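Local coordinates for protein xylulose kinase (Escherichia coli, PDB 2ITM) that phosphorylates D-xylulose to D-xylulose 5-phosphate at the expense of ATP, working as a homodimeric sugar kinase of the FGGY family, at residues K13-L17 with D421-L426; L71-M77 with V228-N234; K148-D154 with F164-D170. All blocks are in the same frame, centred on the assembly; numbering follows the deposited sequence.

In the fold
Interactions 1 and 2 meet on the mixed sheet of the N-terminal FGGY domain, an actin-like ATPase fold, with centres about 11 Å apart. Interaction 1 brings the start of helix 424-436, from the C-terminal FGGY region, against strand 11-17; Pro424 then touches Ala74 and Asp233 of interaction 2. Interaction 3, its centre about 9 Å from that of interaction 2 and about 20 Å from that of interaction 1, joins interaction 2 through Ser169 and Gly232. Along the chain, interaction 1 spans both others, and interaction 2 spans interaction 3. Interaction 2, between the others, carries the sugar-binding strand ends and the probable proton acceptor; the Asp170 side chain of interaction 3 comes within about 6 Å of the sugar, and interaction 1 lies farther away.

Interaction 1: K13-L17 with D421-L426; sequences KVILL and DVGPAL
Residues 13-17 are extended β-strand, with Lys13, Ile15 and Leu17 directed at 421-426 and Val14 and Leu16 at the other side of the sheet. Beginning at Asp421, the second segment is a loop; the exposed, poorly ordered Asp421 only borders the contact. Val422 (χ1 t) supplies its carbonyl: Lys13, long enough to reach out with χ1 and χ2 both t, donates from NZ to Val422 O at 2.7 Å, while Val422 CG1 lies 4.1 Å from Ile15 CD1. Gly423 has φ/ψ of 98/-169, a conformation in which a β-carbon would jam against the preceding carbonyl. Pro424 leads into helix 424-436, so the C-terminal FGGY region docks here on the sheet of the N-terminal actin-like domain, next to Asp6, probably important for activity. In the first turn, Gly423 O accepts from Leu426 N at 3.0 Å. Small Ala425 lets the helix come close, its CB 4.0 Å from Ile15 CG2. Leu426 (χ1 t, χ2 p) ends the row, CD1 lying 4.2 Å from Leu17 CD2 and 4.4 Å from Ile15 CD1.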
ATOM      1  N   LYS A  13      20.144  26.015  19.634  1.00 29.93           N
ATOM      2  CA  LYS A  13      19.553  27.312  19.416  1.00 20.15           C
ATOM      3  C   LYS A  13      19.733  28.180  20.647  1.00 30.97           C
ATOM      4  O   LYS A  13      19.471  27.746  21.754  1.00 24.86           O
ATOM      5  CB  LYS A  13      18.085  27.162  19.065  1.00 25.39           C
ATOM      6  CG  LYS A  13      17.367  28.468  18.833  1.00 32.65           C
ATOM      7  CD  LYS A  13      15.886  28.256  18.694  1.00 31.34           C
ATOM      8  CE  LYS A  13      15.344  28.903  17.450  1.00 55.30           C
ATOM      9  NZ  LYS A  13      13.873  28.852  17.401  1.00 40.96           N
ATOM     10  N   VAL A  14      20.215  29.411  20.447  1.00 26.90           N
ATOM     11  CA  VAL A  14      20.254  30.421  21.483  1.00 20.88           C
ATOM     12  C   VAL A  14      19.425  31.636  21.121  1.00 31.35           C
ATOM     13  O   VAL A  14      19.406  32.065  19.977  1.00 28.48           O
ATOM     14  CB  VAL A  14      21.694  30.848  21.833  1.00 36.34           C
ATOM     15  CG1 VAL A  14      22.578  29.641  22.059  1.00 30.95           C
ATOM     16  CG2 VAL A  14      22.277  31.738  20.762  1.00 26.17           C
ATOM     17  N   ILE A  15      18.732  32.178  22.111  1.00 30.54           N
ATOM     18  CA  ILE A  15      17.931  33.376  21.927  1.00 24.10           C
ATOM     19  C   ILE A  15      18.218  34.469  22.940  1.00 35.93           C
ATOM     20  O   ILE A  15      18.677  34.205  24.056  1.00 33.69           O
ATOM     21  CB  ILE A  15      16.436  33.049  21.930  1.00 24.75           C
ATOM     22  CG1 ILE A  15      15.944  32.704  23.327  1.00 22.08           C
ATOM     23  CG2 ILE A  15      16.109  31.971  20.908  1.00 28.98           C
ATOM     24  CD1 ILE A  15      14.456  32.709  23.442  1.00 23.36           C
ATOM     25  N   LEU A  16      17.919  35.695  22.545  1.00 31.37           N
ATOM     26  CA  LEU A  16      18.058  36.856  23.398  1.00 29.57           C
ATOM     27  C   LEU A  16      16.704  37.488  23.617  1.00 39.23           C
ATOM     28  O   LEU A  16      16.124  37.992  22.659  1.00 34.57           O
ATOM     29  CB  LEU A  16      18.992  37.835  22.735  1.00 23.21           C
ATOM     30  CG  LEU A  16      19.859  38.780  23.551  1.00 41.26           C
ATOM     31  CD1 LEU A  16      19.822  40.155  22.987  1.00 34.81           C
ATOM     32  CD2 LEU A  16      19.588  38.781  25.016  1.00 42.62           C
ATOM     33  N   LEU A  17      16.228  37.487  24.855  1.00 29.32           N
ATOM     34  CA  LEU A  17      14.960  38.111  25.192  1.00 25.83           C
ATOM     35  C   LEU A  17      15.204  39.475  25.786  1.00 32.89           C
ATOM     36  O   LEU A  17      16.110  39.656  26.579  1.00 39.00           O
ATOM     37  CB  LEU A  17      14.200  37.278  26.220  1.00 26.33           C
ATOM     38  CG  LEU A  17      13.320  36.084  25.875  1.00 26.79           C
ATOM     39  CD1 LEU A  17      12.348  35.855  26.988  1.00 18.93           C
ATOM     40  CD2 LEU A  17      12.595  36.281  24.567  1.00 37.49           C
ATOM     41  N   ASP A 421       6.887  28.756  17.324  1.00 62.00           N
ATOM     42  CA  ASP A 421       8.099  28.571  16.546  1.00 62.69           C
ATOM     43  C   ASP A 421       9.346  28.473  17.407  1.00 41.53           C
ATOM     44  O   ASP A 421      10.203  27.645  17.166  1.00 41.61           O
ATOM     45  CB  ASP A 421       8.240  29.659  15.471  1.00 79.03           C
ATOM     46  CG  ASP A 421       8.086  31.053  16.023  1.00 82.84           C
ATOM     47  OD1 ASP A 421       7.027  31.363  16.594  1.00 79.42           O
ATOM     48  OD2 ASP A 421       8.963  31.928  15.914  1.00 64.46           O
ATOM     49  N   VAL A 422       9.437  29.315  18.421  1.00 46.08           N
ATOM     50  CA  VAL A 422      10.712  29.568  19.060  1.00 43.71           C
ATOM     51  C   VAL A 422      11.300  28.330  19.725  1.00 36.89           C
ATOM     52  O   VAL A 422      12.474  28.045  19.587  1.00 38.15           O
ATOM     53  CB  VAL A 422      10.637  30.733  20.037  1.00 40.03           C
ATOM     54  CG1 VAL A 422      11.983  30.993  20.647  1.00 29.84           C
ATOM     55  CG2 VAL A 422      10.147  31.955  19.329  1.00 47.85           C
ATOM     56  N   GLY A 423      10.467  27.593  20.442  1.00 37.59           N
ATOM     57  CA  GLY A 423      10.873  26.328  20.998  1.00 35.85           C
ATOM     58  C   GLY A 423      11.292  26.406  22.450  1.00 31.30           C
ATOM     59  O   GLY A 423      11.091  27.407  23.110  1.00 24.43           O
ATOM     60  N   PRO A 424      11.890  25.324  22.928  1.00 23.74           N
ATOM     61  CA  PRO A 424      12.340  25.231  24.307  1.00 26.38           C
ATOM     62  C   PRO A 424      13.241  26.357  24.778  1.00 24.75           C
ATOM     63  O   PRO A 424      13.240  26.652  25.950  1.00 22.38           O
ATOM     64  CB  PRO A 424      13.084  23.905  24.318  1.00 29.75           C
ATOM     65  CG  PRO A 424      12.395  23.101  23.320  1.00 26.97           C
ATOM     66  CD  PRO A 424      12.039  24.036  22.237  1.00 31.59           C
ATOM     67  N   ALA A 425      13.990  26.971  23.872  1.00 29.06           N
ATOM     68  CA  ALA A 425      14.811  28.123  24.209  1.00 27.76           C
ATOM     69  C   ALA A 425      14.007  29.253  24.852  1.00 24.50           C
ATOM     70  O   ALA A 425      14.471  29.889  25.784  1.00 19.88           O
ATOM     71  CB  ALA A 425      15.566  28.620  23.002  1.00 23.70           C
ATOM     72  N   LEU A 426      12.804  29.480  24.339  1.00 19.89           N
ATOM     73  CA  LEU A 426      11.868  30.417  24.931  1.00 16.06           C
ATOM     74  C   LEU A 426      11.571  30.125  26.399  1.00 24.34           C
ATOM     75  O   LEU A 426      11.727  30.980  27.239  1.00 21.96           O
ATOM     76  CB  LEU A 426      10.582  30.484  24.122  1.00 24.29           C
ATOM     77  CG  LEU A 426       9.574  31.524  24.580  1.00 28.99           C
ATOM     78  CD1 LEU A 426      10.242  32.836  24.651  1.00 26.72           C
ATOM     79  CD2 LEU A 426       8.367  31.567  23.686  1.00 20.11           C
TER

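Interaction 2: L71-M77 with V228-N234; sequences LGIAGQM and VAGGGDN. With XUL (D-xylulose), chain C.
The sugar-binding end of the N-terminal FGGY domain is built where two strands reach the D-xylulose pocket together. Residues 71-75 are extended, and 228-234 run alongside in roughly the same direction, 37° apart end to end, but this second strand is broken at Ala229 (φ/ψ -63/-35) and Gly230 (80/-151) and resumes loosely at 231-232. CA pairs set the register, which skips Ala229: Gly72 with Val228 at 5.2 Å, Ile73 with Gly230 at 5.0 Å, Ala74 with Gly231 at 5.1 Å and Gly75 with Asp233 at 4.9 Å. Val228 N donates to Leu71 O at 3.0 Å. Two weak bonds follow, Gly231 N to Ile73 O at 3.4 Å and Gly75 N to Gly231 O at 3.5 Å, before Asp233 N reaches Gly75 O at 2.9 Å.

The glycines permit this close approach. Gly230 CA lies 3.0 Å from Ile73 O, where a β-carbon would clash; one on Gly232, the N-cap of helix 233-241, would strike Met77 CG.

Asp233 (χ1 p), the probable proton acceptor, takes a hydrogen bond at OD2 from xylulose O5 at 2.9 Å. Met77 N donates to the same O5 at 2.8 Å, so the hydroxyl to be phosphorylated is held from both segments. Met77 (χ1 m, χ2 t) extends beside helix 233-241, with CG 3.4 Å from Asp233 OD1 and SD 3.4 Å from Asn234 ND2.

Strand 2-7 flanks strand 70-75 through backbone bonds to Gly72 and Ala74; Ile73 packs on helix 152-161, whereas Ala74, Val228 and Asp233 touch helix 424-436.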
ATOM      1  N   LEU A  71      20.493  33.561  32.696  1.00 31.41           N
ATOM      2  CA  LEU A  71      20.570  32.593  31.611  1.00 29.42           C
ATOM      3  C   LEU A  71      19.945  31.240  31.950  1.00 26.97           C
ATOM      4  O   LEU A  71      20.164  30.697  33.018  1.00 18.13           O
ATOM      5  CB  LEU A  71      22.006  32.415  31.151  1.00 26.03           C
ATOM      6  CG  LEU A  71      22.248  31.418  30.029  1.00 24.96           C
ATOM      7  CD1 LEU A  71      23.474  31.753  29.219  1.00 15.57           C
ATOM      8  CD2 LEU A  71      22.349  30.033  30.595  1.00 23.90           C
ATOM      9  N   GLY A  72      19.175  30.716  31.006  1.00 32.06           N
ATOM     10  CA  GLY A  72      18.547  29.420  31.123  1.00 27.78           C
ATOM     11  C   GLY A  72      18.942  28.441  30.040  1.00 22.44           C
ATOM     12  O   GLY A  72      19.297  28.822  28.947  1.00 18.48           O
ATOM     13  N   ILE A  73      18.862  27.163  30.375  1.00 23.67           N
ATOM     14  CA  ILE A  73      19.092  26.083  29.432  1.00 29.78           C
ATOM     15  C   ILE A  73      17.942  25.082  29.372  1.00 34.20           C
ATOM     16  O   ILE A  73      17.277  24.814  30.362  1.00 25.89           O
ATOM     17  CB  ILE A  73      20.422  25.350  29.704  1.00 25.59           C
ATOM     18  CG1 ILE A  73      20.314  24.491  30.950  1.00 34.00           C
ATOM     19  CG2 ILE A  73      21.544  26.312  29.859  1.00 34.00           C
ATOM     20  CD1 ILE A  73      21.540  24.533  31.792  1.00 43.90           C
ATOM     21  N   ALA A  74      17.729  24.540  28.183  1.00 20.46           N
ATOM     22  CA  ALA A  74      16.928  23.350  27.996  1.00 25.05           C
ATOM     23  C   ALA A  74      17.631  22.375  27.054  1.00 26.83           C
ATOM     24  O   ALA A  74      18.591  22.742  26.395  1.00 23.27           O
ATOM     25  CB  ALA A  74      15.571  23.704  27.419  1.00 17.48           C
ATOM     26  N   GLY A  75      17.148  21.146  27.006  1.00 24.27           N
ATOM     27  CA  GLY A  75      17.885  20.066  26.388  1.00 30.18           C
ATOM     28  C   GLY A  75      17.090  18.835  26.008  1.00 26.29           C
ATOM     29  O   GLY A  75      16.129  18.469  26.663  1.00 19.28           O
ATOM     30  N   GLN A  76      17.522  18.205  24.932  1.00 23.03           N
ATOM     31  CA  GLN A  76      17.191  16.827  24.651  1.00 25.95           C
ATOM     32  C   GLN A  76      17.289  15.963  25.903  1.00 21.10           C
ATOM     33  O   GLN A  76      18.285  15.968  26.598  1.00 22.18           O
ATOM     34  CB  GLN A  76      18.066  16.275  23.519  1.00 20.02           C
ATOM     35  CG  GLN A  76      19.545  16.231  23.827  1.00 25.51           C
ATOM     36  CD  GLN A  76      20.342  15.361  22.873  1.00 27.88           C
ATOM     37  OE1 GLN A  76      20.186  14.157  22.849  1.00 22.14           O
ATOM     38  NE2 GLN A  76      21.211  15.984  22.105  1.00 28.20           N
ATOM     39  N   MET A  77      16.227  15.231  26.173  1.00 21.62           N
ATOM     40  CA  MET A  77      16.078  14.531  27.431  1.00 17.46           C
ATOM     41  C   MET A  77      16.829  13.196  27.413  1.00 24.65           C
ATOM     42  O   MET A  77      17.181  12.703  26.362  1.00 20.81           O
ATOM     43  CB  MET A  77      14.597  14.328  27.741  1.00 26.04           C
ATOM     44  CG  MET A  77      13.765  15.611  27.714  1.00 17.46           C
ATOM     45  SD  MET A  77      12.002  15.333  27.780  1.00 30.51           S
ATOM     46  CE  MET A  77      11.843  14.818  29.445  1.00 13.24           C
ATOM     47  N   VAL A 228      19.881  29.330  35.709  1.00 17.90           N
ATOM     48  CA  VAL A 228      18.824  28.505  36.265  1.00 19.15           C
ATOM     49  C   VAL A 228      18.911  27.043  35.828  1.00 19.33           C
ATOM     50  O   VAL A 228      19.599  26.713  34.883  1.00 19.18           O
ATOM     51  CB  VAL A 228      17.420  29.078  36.010  1.00 23.03           C
ATOM     52  CG1 VAL A 228      17.299  30.497  36.536  1.00 10.81           C
ATOM     53  CG2 VAL A 228      17.065  28.999  34.555  1.00 15.13           C
ATOM     54  N   ALA A 229      18.202  26.182  36.539  1.00 18.08           N
ATOM     55  CA  ALA A 229      18.204  24.754  36.262  1.00 30.31           C
ATOM     56  C   ALA A 229      17.657  24.392  34.882  1.00 17.76           C
ATOM     57  O   ALA A 229      18.118  23.463  34.264  1.00 28.61           O
ATOM     58  CB  ALA A 229      17.459  24.015  37.333  1.00 27.36           C
ATOM     59  N   GLY A 230      16.665  25.137  34.422  1.00 20.25           N
ATOM     60  CA  GLY A 230      16.038  24.877  33.146  1.00 20.80           C
ATOM     61  C   GLY A 230      15.016  23.757  33.176  1.00 22.74           C
ATOM     62  O   GLY A 230      14.381  23.505  34.185  1.00 18.99           O
ATOM     63  N   GLY A 231      14.873  23.091  32.041  1.00 26.26           N
ATOM     64  CA  GLY A 231      13.957  21.968  31.869  1.00 19.92           C
ATOM     65  C   GLY A 231      14.409  21.061  30.739  1.00 23.09           C
ATOM     66  O   GLY A 231      15.161  21.471  29.865  1.00 18.74           O
ATOM     67  N   GLY A 232      13.956  19.817  30.760  1.00 22.82           N
ATOM     68  CA  GLY A 232      13.907  19.030  29.553  1.00 18.37           C
ATOM     69  C   GLY A 232      13.187  19.789  28.463  1.00 23.29           C
ATOM     70  O   GLY A 232      12.359  20.641  28.745  1.00 19.76           O
ATOM     71  N   ASP A 233      13.502  19.469  27.216  1.00 24.18           N
ATOM     72  CA  ASP A 233      12.974  20.207  26.083  1.00 20.05           C
ATOM     73  C   ASP A 233      11.452  20.326  26.024  1.00 20.50           C
ATOM     74  O   ASP A 233      10.931  21.397  25.798  1.00 26.28           O
ATOM     75  CB  ASP A 233      13.564  19.723  24.759  1.00 23.02           C
ATOM     76  CG  ASP A 233      13.289  18.261  24.481  1.00 26.10           C
ATOM     77  OD1 ASP A 233      12.567  17.608  25.250  1.00 34.77           O
ATOM     78  OD2 ASP A 233      13.760  17.681  23.502  1.00 47.64           O
ATOM     79  N   ASN A 234      10.743  19.227  26.240  1.00 25.49           N
ATOM     80  CA  ASN A 234       9.294  19.279  26.328  1.00 17.64           C
ATOM     81  C   ASN A 234       8.785  20.235  27.401  1.00 23.98           C
ATOM     82  O   ASN A 234       8.053  21.157  27.104  1.00 22.42           O
ATOM     83  CB  ASN A 234       8.685  17.888  26.500  1.00 24.88           C
ATOM     84  CG  ASN A 234       8.944  16.987  25.320  1.00 19.09           C
ATOM     85  OD1 ASN A 234       8.686  17.342  24.196  1.00 30.99           O
ATOM     86  ND2 ASN A 234       9.462  15.815  25.583  1.00 32.95           N
TER
HETATM   87  C1  XUL C4930      10.762  11.574  25.503  1.00 94.04           C
HETATM   88  C2  XUL C4930      10.613  12.754  24.558  1.00101.84           C
HETATM   89  C3  XUL C4930      11.618  13.849  24.629  1.00 47.09           C
HETATM   90  C4  XUL C4930      12.365  13.793  23.322  1.00 57.13           C
HETATM   91  C5  XUL C4930      13.679  14.544  23.360  1.00 32.58           C
HETATM   92  O1  XUL C4930      10.182  11.851  26.752  1.00 49.32           O
HETATM   93  O2  XUL C4930       9.962  12.561  23.322  1.00 96.61           O
HETATM   94  O3  XUL C4930      12.515  13.487  25.637  1.00101.39           O
HETATM   95  O4  XUL C4930      12.600  12.429  23.109  1.00 93.06           O
HETATM   96  O5  XUL C4930      13.871  15.054  24.641  1.00 37.74           O

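Interaction 3: K148-D154 with F164-D170; sequences KVLLPKD and FASDMSD
Lys153 NZ is the hub of a buried salt-bridge network, donating to Asp167 OD2 at 2.8 Å, Asp170 OD1 at 2.9 Å and Asp154 OD1 of its own segment at 2.8 Å. A lysine suits this centre because one ammonium group can serve three carboxylates; it also offsets the repulsion between Asp154 OD2 and Asp170 OD1, 4.1 Å apart. Arg157 is a second cationic partner of Asp154 OD1. Ser166 OG (χ1 t) adds a very short 2.4 Å hydrogen bond to Asp154 OD2. Water 1 links Lys153 N (3.2 Å) to Asp170 OD1 (2.6 Å).

Both segments pass from strand to helix, 148-150 into 152-161 and 165-167 into 168-172, with CA atoms of Asp154 and Ser166 5.9 Å apart. Asp167 (χ1 p) N-caps the second helix, OD1 accepting from Ser169 N at 2.9 Å. Leu151, N-cap residue of the first, lays CD1 3.5 Å from Asp170 CB.

Farther out, the Lys148 chain crosses one face of the Phe164 ring: CE makes a CH-pi contact 3.8 Å from the centroid, and NZ, which also donates to Asp197 O, a cation-pi one at 4.8 Å. Leu150 CD2 meets the ring edge 4.3 Å from Phe164 CD2.

Strand 81-83 pairs with 148-150 and strand 201-203 with 165-167, while Asp170 touches the substrate-binding Met77.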
ATOM      1  N   LYS A 148      30.122  10.408  37.737  1.00 26.70           N
ATOM      2  CA  LYS A 148      28.988  11.276  37.499  1.00 32.42           C
ATOM      3  C   LYS A 148      28.263  10.893  36.214  1.00 26.17           C
ATOM      4  O   LYS A 148      28.884  10.581  35.205  1.00 25.33           O
ATOM      5  CB  LYS A 148      29.442  12.732  37.424  1.00 41.89           C
ATOM      6  CG  LYS A 148      28.649  13.667  38.273  1.00 41.94           C
ATOM      7  CD  LYS A 148      28.741  13.280  39.716  1.00 39.63           C
ATOM      8  CE  LYS A 148      29.144  14.459  40.542  1.00 54.86           C
ATOM      9  NZ  LYS A 148      28.988  14.180  41.968  1.00 40.56           N
ATOM     10  N   VAL A 149      26.942  10.926  36.286  1.00 26.31           N
ATOM     11  CA  VAL A 149      26.073  10.804  35.133  1.00 25.98           C
ATOM     12  C   VAL A 149      25.252  12.087  34.940  1.00 27.16           C
ATOM     13  O   VAL A 149      24.479  12.471  35.795  1.00 23.07           O
ATOM     14  CB  VAL A 149      25.133   9.596  35.281  1.00 29.11           C
ATOM     15  CG1 VAL A 149      24.141   9.533  34.159  1.00 27.04           C
ATOM     16  CG2 VAL A 149      25.923   8.321  35.367  1.00 24.89           C
ATOM     17  N   LEU A 150      25.455  12.738  33.806  1.00 23.11           N
ATOM     18  CA  LEU A 150      24.762  13.980  33.519  1.00 22.52           C
ATOM     19  C   LEU A 150      23.898  13.866  32.279  1.00 20.97           C
ATOM     20  O   LEU A 150      24.307  13.303  31.270  1.00 29.52           O
ATOM     21  CB  LEU A 150      25.738  15.135  33.372  1.00 21.43           C
ATOM     22  CG  LEU A 150      26.616  15.518  34.552  1.00 30.46           C
ATOM     23  CD1 LEU A 150      27.484  16.674  34.166  1.00 13.26           C
ATOM     24  CD2 LEU A 150      25.782  15.852  35.754  1.00 19.27           C
ATOM     25  N   LEU A 151      22.704  14.416  32.361  1.00 15.96           N
ATOM     26  CA  LEU A 151      21.930  14.675  31.179  1.00 18.30           C
ATOM     27  C   LEU A 151      22.622  15.721  30.306  1.00 21.12           C
ATOM     28  O   LEU A 151      23.519  16.400  30.741  1.00 28.99           O
ATOM     29  CB  LEU A 151      20.514  15.093  31.560  1.00 23.38           C
ATOM     30  CG  LEU A 151      19.682  14.040  32.286  1.00 20.92           C
ATOM     31  CD1 LEU A 151      18.547  14.661  33.049  1.00 20.73           C
ATOM     32  CD2 LEU A 151      19.152  13.029  31.293  1.00 21.14           C
ATOM     33  N   PRO A 152      22.208  15.824  29.061  1.00 22.29           N
ATOM     34  CA  PRO A 152      22.994  16.563  28.075  1.00 27.83           C
ATOM     35  C   PRO A 152      23.084  18.060  28.383  1.00 25.11           C
ATOM     36  O   PRO A 152      24.164  18.617  28.351  1.00 22.11           O
ATOM     37  CB  PRO A 152      22.241  16.276  26.769  1.00 31.78           C
ATOM     38  CG  PRO A 152      21.644  14.941  26.994  1.00 20.66           C
ATOM     39  CD  PRO A 152      21.222  14.922  28.409  1.00 22.02           C
ATOM     40  N   LYS A 153      21.962  18.690  28.698  1.00 16.11           N
ATOM     41  CA  LYS A 153      21.962  20.108  29.012  1.00 15.45           C
ATOM     42  C   LYS A 153      22.729  20.397  30.304  1.00 17.30           C
ATOM     43  O   LYS A 153      23.292  21.462  30.476  1.00 21.30           O
ATOM     44  CB  LYS A 153      20.545  20.639  29.098  1.00 15.51           C
ATOM     45  CG  LYS A 153      19.979  20.615  30.491  1.00 11.99           C
ATOM     46  CD  LYS A 153      18.587  21.139  30.536  1.00  7.66           C
ATOM     47  CE  LYS A 153      18.126  21.328  31.961  1.00 15.84           C
ATOM     48  NZ  LYS A 153      18.203  20.114  32.784  1.00 19.02           N
ATOM     49  N   ASP A 154      22.727  19.419  31.195  1.00 20.35           N
ATOM     50  CA  ASP A 154      23.403  19.514  32.464  1.00 24.24           C
ATOM     51  C   ASP A 154      24.917  19.385  32.324  1.00 29.47           C
ATOM     52  O   ASP A 154      25.657  19.975  33.088  1.00 30.01           O
ATOM     53  CB  ASP A 154      22.837  18.510  33.458  1.00 18.28           C
ATOM     54  CG  ASP A 154      21.359  18.718  33.715  1.00 23.06           C
ATOM     55  OD1 ASP A 154      20.900  19.862  33.650  1.00 20.19           O
ATOM     56  OD2 ASP A 154      20.591  17.797  33.974  1.00 21.64           O
ATOM     57  N   PHE A 164      27.518  20.772  39.278  1.00 17.82           N
ATOM     58  CA  PHE A 164      26.759  19.585  38.921  1.00 18.44           C
ATOM     59  C   PHE A 164      25.313  19.736  39.373  1.00 25.30           C
ATOM     60  O   PHE A 164      25.012  19.587  40.540  1.00 26.95           O
ATOM     61  CB  PHE A 164      27.339  18.322  39.580  1.00 23.05           C
ATOM     62  CG  PHE A 164      28.777  18.040  39.235  1.00 33.83           C
ATOM     63  CD1 PHE A 164      29.802  18.614  39.953  1.00 45.44           C
ATOM     64  CD2 PHE A 164      29.104  17.191  38.203  1.00 43.00           C
ATOM     65  CE1 PHE A 164      31.109  18.354  39.637  1.00 47.60           C
ATOM     66  CE2 PHE A 164      30.414  16.931  37.892  1.00 23.04           C
ATOM     67  CZ  PHE A 164      31.411  17.510  38.605  1.00 32.10           C
ATOM     68  N   ALA A 165      24.417  20.010  38.436  1.00 18.94           N
ATOM     69  CA  ALA A 165      23.027  20.244  38.772  1.00 23.21           C
ATOM     70  C   ALA A 165      22.047  19.888  37.661  1.00 23.60           C
ATOM     71  O   ALA A 165      22.357  20.004  36.495  1.00 22.46           O
ATOM     72  CB  ALA A 165      22.828  21.652  39.219  1.00 12.23           C
ATOM     73  N   SER A 166      20.852  19.464  38.052  1.00 16.29           N
ATOM     74  CA  SER A 166      19.743  19.312  37.133  1.00 22.17           C
ATOM     75  C   SER A 166      18.424  19.855  37.683  1.00 19.69           C
ATOM     76  O   SER A 166      18.359  20.291  38.808  1.00 18.75           O
ATOM     77  CB  SER A 166      19.589  17.847  36.723  1.00 24.09           C
ATOM     78  OG  SER A 166      18.781  17.709  35.587  1.00 20.41           O
ATOM     79  N   ASP A 167      17.403  19.770  36.857  1.00 17.34           N
ATOM     80  CA  ASP A 167      16.055  20.108  37.250  1.00 22.50           C
ATOM     81  C   ASP A 167      15.146  18.887  37.307  1.00 24.76           C
ATOM     82  O   ASP A 167      15.456  17.864  36.769  1.00 26.17           O
ATOM     83  CB  ASP A 167      15.478  21.166  36.322  1.00 16.15           C
ATOM     84  CG  ASP A 167      14.969  20.591  35.038  1.00 33.03           C
ATOM     85  OD1 ASP A 167      13.760  20.446  34.905  1.00 21.90           O
ATOM     86  OD2 ASP A 167      15.707  20.260  34.108  1.00 27.13           O
ATOM     87  N   MET A 168      14.005  19.040  37.959  1.00 27.98           N
ATOM     88  CA  MET A 168      13.071  17.942  38.180  1.00 20.09           C
ATOM     89  C   MET A 168      12.478  17.320  36.890  1.00 21.86           C
ATOM     90  O   MET A 168      12.183  16.148  36.833  1.00 23.45           O
ATOM     91  CB  MET A 168      11.959  18.371  39.130  1.00 22.68           C
ATOM     92  CG  MET A 168      12.450  18.826  40.498  1.00 30.62           C
ATOM     93  SD  MET A 168      13.250  17.541  41.449  1.00 28.14           S
ATOM     94  CE  MET A 168      13.612  18.434  42.923  1.00 28.10           C
ATOM     95  N   SER A 169      12.290  18.130  35.862  1.00 13.80           N
ATOM     96  CA  SER A 169      11.731  17.664  34.616  1.00 18.04           C
ATOM     97  C   SER A 169      12.684  16.790  33.812  1.00 20.00           C
ATOM     98  O   SER A 169      12.268  15.807  33.263  1.00 29.91           O
ATOM     99  CB  SER A 169      11.172  18.825  33.779  1.00 17.24           C
ATOM    100  OG  SER A 169      12.180  19.520  33.090  1.00 22.25           O
ATOM    101  N   ASP A 170      13.938  17.192  33.758  1.00 21.29           N
ATOM    102  CA  ASP A 170      14.947  16.392  33.092  1.00 17.57           C
ATOM    103  C   ASP A 170      15.288  15.153  33.930  1.00 25.47           C
ATOM    104  O   ASP A 170      15.388  14.057  33.415  1.00 24.90           O
ATOM    105  CB  ASP A 170      16.199  17.242  32.836  1.00 15.00           C
ATOM    106  CG  ASP A 170      16.680  17.168  31.373  1.00 30.10           C
ATOM    107  OD1 ASP A 170      17.735  17.772  31.094  1.00 18.85           O
ATOM    108  OD2 ASP A 170      16.103  16.546  30.473  1.00 19.71           O
TER
HETATM  109  O   HOH W   1      18.970  17.489  28.872  1.00 25.10           O
HETATM  110  O   HOH W   2      25.534  20.170  35.801  1.00 18.11           O